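Local structure of isomerase prhC (Penicillium brasilianum, 5X9J) at residues B[104-116]-B[126-138]. The protein acts as an isomerase in the biosynthesis of paraherquonin, a fungal meroterpenoid with a highly congested hexacyclic skeleton. Residues are numbered along the deposited sequence; the frame is centred on the assembly and turned at random.
Sequences EAAKKIAFRAACS and NENLVILQATDDC
A106 gives its carbonyl O to the amide of Q133, whose NE2 donates to it at 3.0 Å, close to the amide plane. The other hydrogen on NE2 goes to the O of A134; with both N-H bonds engaged, the amide is held in a set rotation. Water 1 joins A106 O to Q133 OE1. K107, in left-handed backbone conformation, forms a G1 bulge with K108 opposite D103; K107 O accepts A134 N at 2.8 Å. The aliphatic chain of K107, bent at chi2 (-69°), runs past the 135-138 turn, with CD 3.8 Å from C138 SG and NZ bonded to E104 O.

From K108 onward the two segments pair as an antiparallel beta hairpin, part of the curved sheet consistent with an NTF2-like, SnoaL-type fold. K108 NZ reaches over to Q133 OE1 on the partner strand, at a separation too short to trust, and makes a weak hydrogen bond to G98 O of the second subunit. I109 lays CG2 alongside L132 CB, 3.9 Å away. A110 packs CB on I131 CG1 at 3.8 Å, on the face where L129 and I131 meet L129 of the second subunit. F111 turns the opposite way, toward helix 26-43. With CG between backbone N and carbonyl carbon (chi1 57°), its ring swings to V130, whose CB sits over one face, 3.9 Å from the centroid, in a CH-pi contact; L132 CD1 comes at the edge. R112 is salt-bridged to D96; water 3 links its NH2 to E127 OE1, and water 4 its NE to N128 O, both in the guanidinium plane. Past A113, which exchanges two backbone hydrogen bonds with N128, C115 sets SG 3.6 Å from N126 CB.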
ATOM      1  N   GLU B 104      -8.964 -15.808   7.220  1.00 34.21           N
ATOM      2  CA  GLU B 104      -9.098 -16.644   8.413  1.00 35.79           C
ATOM      3  C   GLU B 104      -8.236 -17.898   8.322  1.00 37.32           C
ATOM      4  O   GLU B 104      -7.592 -18.283   9.304  1.00 40.75           O
ATOM      5  CB  GLU B 104     -10.565 -17.010   8.619  1.00 39.59           C
ATOM      6  CG  GLU B 104     -11.463 -15.795   8.858  1.00 42.39           C
ATOM      7  CD  GLU B 104     -12.936 -16.097   8.613  1.00 53.53           C
ATOM      8  OE1 GLU B 104     -13.425 -17.144   9.094  1.00 53.00           O
ATOM      9  OE2 GLU B 104     -13.602 -15.292   7.921  1.00 50.94           O
ATOM     10  N   ALA B 105      -8.187 -18.533   7.146  1.00 35.81           N
ATOM     11  CA  ALA B 105      -7.371 -19.733   6.986  1.00 38.17           C
ATOM     12  C   ALA B 105      -5.889 -19.435   7.176  1.00 38.44           C
ATOM     13  O   ALA B 105      -5.171 -20.195   7.837  1.00 39.65           O
ATOM     14  CB  ALA B 105      -7.619 -20.351   5.612  1.00 37.65           C
ATOM     15  N   ALA B 106      -5.404 -18.336   6.605  1.00 35.97           N
ATOM     16  CA  ALA B 106      -3.984 -18.035   6.692  1.00 34.66           C
ATOM     17  C   ALA B 106      -3.620 -17.202   7.912  1.00 32.48           C
ATOM     18  O   ALA B 106      -2.429 -16.995   8.161  1.00 33.57           O
ATOM     19  CB  ALA B 106      -3.514 -17.316   5.420  1.00 35.66           C
ATOM     20  N   LYS B 107      -4.609 -16.731   8.677  1.00 33.37           N
ATOM     21  CA  LYS B 107      -4.378 -15.868   9.840  1.00 32.28           C
ATOM     22  C   LYS B 107      -3.654 -14.582   9.432  1.00 29.52           C
ATOM     23  O   LYS B 107      -2.688 -14.150  10.067  1.00 28.41           O
ATOM     24  CB  LYS B 107      -3.608 -16.605  10.941  1.00 35.16           C
ATOM     25  CG  LYS B 107      -4.166 -17.995  11.297  1.00 40.06           C
ATOM     26  CD  LYS B 107      -5.508 -17.917  11.982  1.00 39.67           C
ATOM     27  CE  LYS B 107      -5.988 -19.302  12.420  1.00 45.69           C
ATOM     28  NZ  LYS B 107      -6.344 -20.160  11.254  1.00 44.93           N
ATOM     29  N   LYS B 108      -4.136 -13.970   8.356  1.00 28.50           N
ATOM     30  CA  LYS B 108      -3.612 -12.709   7.851  1.00 31.95           C
ATOM     31  C   LYS B 108      -4.730 -11.678   7.779  1.00 28.36           C
ATOM     32  O   LYS B 108      -5.897 -12.017   7.565  1.00 26.15           O
ATOM     33  CB  LYS B 108      -3.014 -12.857   6.451  1.00 31.30           C
ATOM     34  CG  LYS B 108      -1.601 -13.407   6.371  1.00 34.87           C
ATOM     35  CD  LYS B 108      -1.308 -13.761   4.904  1.00 34.87           C
ATOM     36  CE  LYS B 108       0.173 -13.653   4.570  1.00 47.74           C
ATOM     37  NZ  LYS B 108       1.003 -14.768   5.104  1.00 44.49           N
ATOM     38  N   ILE B 109      -4.358 -10.408   7.912  1.00 26.28           N
ATOM     39  CA  ILE B 109      -5.331  -9.339   7.768  1.00 26.84           C
ATOM     40  C   ILE B 109      -4.646  -8.144   7.129  1.00 24.03           C
ATOM     41  O   ILE B 109      -3.515  -7.790   7.477  1.00 25.41           O
ATOM     42  CB  ILE B 109      -5.979  -8.993   9.131  1.00 27.17           C
ATOM     43  CG1 ILE B 109      -7.048  -7.905   8.968  1.00 26.13           C
ATOM     44  CG2 ILE B 109      -4.915  -8.607  10.177  1.00 22.85           C
ATOM     45  CD1 ILE B 109      -7.997  -7.786  10.208  1.00 27.05           C
ATOM     46  N   ALA B 110      -5.328  -7.533   6.170  1.00 23.09           N
ATOM     47  CA  ALA B 110      -4.844  -6.321   5.531  1.00 23.68           C
ATOM     48  C   ALA B 110      -5.832  -5.210   5.844  1.00 26.51           C
ATOM     49  O   ALA B 110      -7.041  -5.406   5.718  1.00 24.86           O
ATOM     50  CB  ALA B 110      -4.702  -6.497   4.016  1.00 24.66           C
ATOM     51  N   PHE B 111      -5.323  -4.052   6.263  1.00 23.44           N
ATOM     52  CA  PHE B 111      -6.219  -2.957   6.592  1.00 24.50           C
ATOM     53  C   PHE B 111      -5.573  -1.631   6.233  1.00 23.40           C
ATOM     54  O   PHE B 111      -4.351  -1.499   6.209  1.00 22.79           O
ATOM     55  CB  PHE B 111      -6.610  -2.971   8.077  1.00 22.10           C
ATOM     56  CG  PHE B 111      -5.437  -2.928   9.026  1.00 23.95           C
ATOM     57  CD1 PHE B 111      -4.973  -1.718   9.524  1.00 23.13           C
ATOM     58  CD2 PHE B 111      -4.821  -4.101   9.438  1.00 23.54           C
ATOM     59  CE1 PHE B 111      -3.913  -1.682  10.423  1.00 24.31           C
ATOM     60  CE2 PHE B 111      -3.762  -4.076  10.313  1.00 23.22           C
ATOM     61  CZ  PHE B 111      -3.312  -2.857  10.825  1.00 25.81           C
ATOM     62  N   ARG B 112      -6.419  -0.653   5.950  1.00 26.49           N
ATOM     63  CA  ARG B 112      -5.978   0.711   5.725  1.00 26.03           C
ATOM     64  C   ARG B 112      -5.868   1.439   7.055  1.00 26.75           C
ATOM     65  O   ARG B 112      -6.692   1.242   7.954  1.00 25.53           O
ATOM     66  CB  ARG B 112      -6.958   1.439   4.810  1.00 24.19           C
ATOM     67  CG  ARG B 112      -7.039   0.880   3.400  1.00 27.32           C
ATOM     68  CD  ARG B 112      -8.040   1.702   2.594  1.00 29.72           C
ATOM     69  NE  ARG B 112      -7.496   3.015   2.248  1.00 29.19           N
ATOM     70  CZ  ARG B 112      -8.179   3.955   1.603  1.00 31.46           C
ATOM     71  NH1 ARG B 112      -9.443   3.738   1.253  1.00 28.63           N
ATOM     72  NH2 ARG B 112      -7.594   5.108   1.310  1.00 30.94           N
ATOM     73  N   ALA B 113      -4.837   2.270   7.184  1.00 25.34           N
ATOM     74  CA  ALA B 113      -4.610   3.013   8.409  1.00 26.65           C
ATOM     75  C   ALA B 113      -4.148   4.418   8.056  1.00 29.52           C
ATOM     76  O   ALA B 113      -3.686   4.687   6.941  1.00 29.63           O
ATOM     77  CB  ALA B 113      -3.578   2.317   9.306  1.00 24.52           C
ATOM     78  N   ALA B 114      -4.304   5.322   9.011  1.00 26.86           N
ATOM     79  CA  ALA B 114      -3.779   6.671   8.901  1.00 26.65           C
ATOM     80  C   ALA B 114      -2.939   6.952  10.135  1.00 30.93           C
ATOM     81  O   ALA B 114      -3.107   6.320  11.179  1.00 31.05           O
ATOM     82  CB  ALA B 114      -4.901   7.713   8.760  1.00 27.66           C
ATOM     83  N   CYS B 115      -2.012   7.891  10.001  1.00 26.88           N
ATOM     84  CA  CYS B 115      -1.188   8.299  11.123  1.00 29.91           C
ATOM     85  C   CYS B 115      -0.947   9.795  11.036  1.00 31.78           C
ATOM     86  O   CYS B 115      -1.096  10.414   9.975  1.00 30.23           O
ATOM     87  CB  CYS B 115       0.147   7.556  11.176  1.00 26.83           C
ATOM     88  SG  CYS B 115       1.175   7.849   9.733  1.00 36.06           S
ATOM     89  N   SER B 116      -0.592  10.368  12.182  1.00 29.63           N
ATOM     90  CA  SER B 116      -0.303  11.790  12.281  1.00 30.51           C
ATOM     91  C   SER B 116       0.625  12.016  13.458  1.00 32.99           C
ATOM     92  O   SER B 116       0.701  11.200  14.384  1.00 31.94           O
ATOM     93  CB  SER B 116      -1.572  12.625  12.452  1.00 32.40           C
ATOM     94  OG  SER B 116      -2.277  12.238  13.625  1.00 34.63           O
ATOM     95  N   ASN B 126       0.113  10.795   7.242  1.00 27.49           N
ATOM     96  CA  ASN B 126       0.324   9.789   6.219  1.00 27.02           C
ATOM     97  C   ASN B 126      -0.833   8.805   6.277  1.00 28.78           C
ATOM     98  O   ASN B 126      -1.633   8.804   7.219  1.00 27.96           O
ATOM     99  CB  ASN B 126       1.687   9.098   6.378  1.00 25.98           C
ATOM    100  CG  ASN B 126       2.290   8.699   5.031  1.00 29.40           C
ATOM    101  OD1 ASN B 126       1.555   8.382   4.112  1.00 28.12           O
ATOM    102  ND2 ASN B 126       3.621   8.716   4.916  1.00 23.69           N
ATOM    103  N   GLU B 127      -0.944   8.003   5.220  1.00 26.98           N
ATOM    104  CA  GLU B 127      -1.950   6.964   5.101  1.00 25.84           C
ATOM    105  C   GLU B 127      -1.252   5.698   4.634  1.00 30.09           C
ATOM    106  O   GLU B 127      -0.270   5.750   3.886  1.00 26.58           O
ATOM    107  CB  GLU B 127      -3.073   7.374   4.143  1.00 29.71           C
ATOM    108  CG  GLU B 127      -3.925   8.536   4.699  1.00 34.47           C
ATOM    109  CD  GLU B 127      -4.869   9.143   3.671  1.00 40.22           C
ATOM    110  OE1 GLU B 127      -5.297   8.423   2.740  1.00 38.43           O
ATOM    111  OE2 GLU B 127      -5.185  10.347   3.797  1.00 43.92           O
ATOM    112  N   ASN B 128      -1.748   4.561   5.108  1.00 25.74           N
ATOM    113  CA  ASN B 128      -0.970   3.335   5.085  1.00 27.12           C
ATOM    114  C   ASN B 128      -1.856   2.168   4.677  1.00 27.16           C
ATOM    115  O   ASN B 128      -3.083   2.217   4.790  1.00 25.05           O
ATOM    116  CB  ASN B 128      -0.345   3.043   6.470  1.00 28.71           C
ATOM    117  CG  ASN B 128       0.453   4.238   7.026  1.00 37.24           C
ATOM    118  OD1 ASN B 128       1.686   4.234   7.026  1.00 41.60           O
ATOM    119  ND2 ASN B 128      -0.259   5.265   7.503  1.00 35.43           N
ATOM    120  N   LEU B 129      -1.210   1.104   4.219  1.00 25.38           N
ATOM    121  CA  LEU B 129      -1.830  -0.211   4.123  1.00 25.44           C
ATOM    122  C   LEU B 129      -0.943  -1.156   4.919  1.00 23.70           C
ATOM    123  O   LEU B 129       0.267  -1.214   4.687  1.00 23.91           O
ATOM    124  CB  LEU B 129      -1.982  -0.657   2.664  1.00 26.69           C
ATOM    125  CG  LEU B 129      -2.877  -1.881   2.349  1.00 29.25           C
ATOM    126  CD1 LEU B 129      -2.229  -3.202   2.788  1.00 27.72           C
ATOM    127  CD2 LEU B 129      -4.243  -1.761   2.946  1.00 26.85           C
ATOM    128  N   VAL B 130      -1.527  -1.854   5.881  1.00 20.84           N
ATOM    129  CA  VAL B 130      -0.773  -2.740   6.759  1.00 23.01           C
ATOM    130  C   VAL B 130      -1.279  -4.155   6.532  1.00 24.70           C
ATOM    131  O   VAL B 130      -2.490  -4.381   6.484  1.00 24.75           O
ATOM    132  CB  VAL B 130      -0.915  -2.346   8.241  1.00 25.06           C
ATOM    133  CG1 VAL B 130      -0.175  -3.361   9.139  1.00 24.45           C
ATOM    134  CG2 VAL B 130      -0.367  -0.922   8.479  1.00 25.15           C
ATOM    135  N   ILE B 131      -0.361  -5.104   6.388  1.00 24.15           N
ATOM    136  CA  ILE B 131      -0.710  -6.517   6.425  1.00 23.57           C
ATOM    137  C   ILE B 131      -0.077  -7.117   7.670  1.00 24.88           C
ATOM    138  O   ILE B 131       1.122  -6.942   7.903  1.00 24.91           O
ATOM    139  CB  ILE B 131      -0.233  -7.260   5.168  1.00 26.00           C
ATOM    140  CG1 ILE B 131      -0.868  -6.658   3.911  1.00 26.61           C
ATOM    141  CG2 ILE B 131      -0.557  -8.766   5.295  1.00 23.10           C
ATOM    142  CD1 ILE B 131      -0.360  -7.312   2.595  1.00 30.86           C
ATOM    143  N   LEU B 132      -0.866  -7.837   8.455  1.00 22.81           N
ATOM    144  CA  LEU B 132      -0.345  -8.565   9.602  1.00 23.86           C
ATOM    145  C   LEU B 132      -0.442 -10.062   9.356  1.00 24.42           C
ATOM    146  O   LEU B 132      -1.463 -10.556   8.874  1.00 23.92           O
ATOM    147  CB  LEU B 132      -1.102  -8.220  10.886  1.00 22.89           C
ATOM    148  CG  LEU B 132      -1.142  -6.741  11.271  1.00 23.06           C
ATOM    149  CD1 LEU B 132      -2.008  -6.546  12.524  1.00 24.78           C
ATOM    150  CD2 LEU B 132       0.262  -6.201  11.504  1.00 22.64           C
ATOM    151  N   GLN B 133       0.631 -10.770   9.680  1.00 25.40           N
ATOM    152  CA  GLN B 133       0.607 -12.218   9.807  1.00 26.61           C
ATOM    153  C   GLN B 133       0.500 -12.516  11.294  1.00 28.07           C
ATOM    154  O   GLN B 133       1.383 -12.140  12.067  1.00 30.37           O
ATOM    155  CB  GLN B 133       1.864 -12.863   9.214  1.00 26.38           C
ATOM    156  CG  GLN B 133       1.985 -14.361   9.541  1.00 29.21           C
ATOM    157  CD  GLN B 133       0.981 -15.187   8.772  1.00 31.29           C
ATOM    158  OE1 GLN B 133       1.069 -15.290   7.554  1.00 34.94           O
ATOM    159  NE2 GLN B 133      -0.000 -15.758   9.472  1.00 31.96           N
ATOM    160  N   ALA B 134      -0.590 -13.142  11.694  1.00 29.75           N
ATOM    161  CA  ALA B 134      -0.787 -13.468  13.096  1.00 33.54           C
ATOM    162  C   ALA B 134      -0.287 -14.876  13.373  1.00 33.84           C
ATOM    163  O   ALA B 134      -0.148 -15.697  12.463  1.00 31.87           O
ATOM    164  CB  ALA B 134      -2.261 -13.361  13.469  1.00 28.28           C
ATOM    165  N   THR B 135      -0.013 -15.148  14.646  1.00 37.24           N
ATOM    166  CA  THR B 135       0.175 -16.528  15.067  1.00 38.96           C
ATOM    167  C   THR B 135      -1.141 -17.287  14.957  1.00 40.85           C
ATOM    168  O   THR B 135      -2.208 -16.715  14.707  1.00 38.43           O
ATOM    169  CB  THR B 135       0.678 -16.609  16.503  1.00 35.94           C
ATOM    170  OG1 THR B 135      -0.158 -15.800  17.341  1.00 38.82           O
ATOM    171  CG2 THR B 135       2.098 -16.143  16.589  1.00 33.67           C
ATOM    172  N   ASP B 136      -1.062 -18.597  15.194  1.00 41.59           N
ATOM    173  CA  ASP B 136      -2.212 -19.454  14.932  1.00 48.87           C
ATOM    174  C   ASP B 136      -3.372 -19.162  15.874  1.00 45.44           C
ATOM    175  O   ASP B 136      -4.538 -19.255  15.472  1.00 48.63           O
ATOM    176  CB  ASP B 136      -1.810 -20.919  15.029  1.00 56.69           C
ATOM    177  CG  ASP B 136      -2.473 -21.753  13.968  1.00 63.99           C
ATOM    178  OD1 ASP B 136      -1.761 -22.188  13.035  1.00 68.35           O
ATOM    179  OD2 ASP B 136      -3.712 -21.938  14.050  1.00 64.45           O
ATOM    180  N   ASP B 137      -3.085 -18.822  17.127  1.00 44.08           N
ATOM    181  CA  ASP B 137      -4.158 -18.436  18.037  1.00 47.31           C
ATOM    182  C   ASP B 137      -4.567 -16.974  17.885  1.00 46.35           C
ATOM    183  O   ASP B 137      -5.428 -16.511  18.642  1.00 44.81           O
ATOM    184  CB  ASP B 137      -3.752 -18.714  19.489  1.00 44.22           C
ATOM    185  CG  ASP B 137      -2.433 -18.067  19.862  1.00 53.40           C
ATOM    186  OD1 ASP B 137      -1.912 -17.257  19.065  1.00 50.12           O
ATOM    187  OD2 ASP B 137      -1.916 -18.359  20.963  1.00 62.17           O
ATOM    188  N   CYS B 138      -3.963 -16.243  16.940  1.00 43.44           N
ATOM    189  CA  CYS B 138      -4.268 -14.839  16.660  1.00 40.83           C
ATOM    190  C   CYS B 138      -3.927 -13.918  17.816  1.00 37.91           C
ATOM    191  O   CYS B 138      -4.468 -12.814  17.902  1.00 40.95           O
ATOM    192  CB  CYS B 138      -5.739 -14.639  16.281  1.00 40.16           C
ATOM    193  SG  CYS B 138      -6.231 -15.542  14.833  1.00 45.11           S
TER
HETATM  194  O   HOH W   1      -0.211 -18.024   6.727  1.00 48.44           O
HETATM  195  O   HOH W   2      -4.078 -21.440  10.879  1.00 57.11           O
HETATM  196  O   HOH W   3      -4.952   5.935   1.882  1.00 29.29           O
HETATM  197  O   HOH W   4      -4.963   3.836   3.462  1.00 29.78           O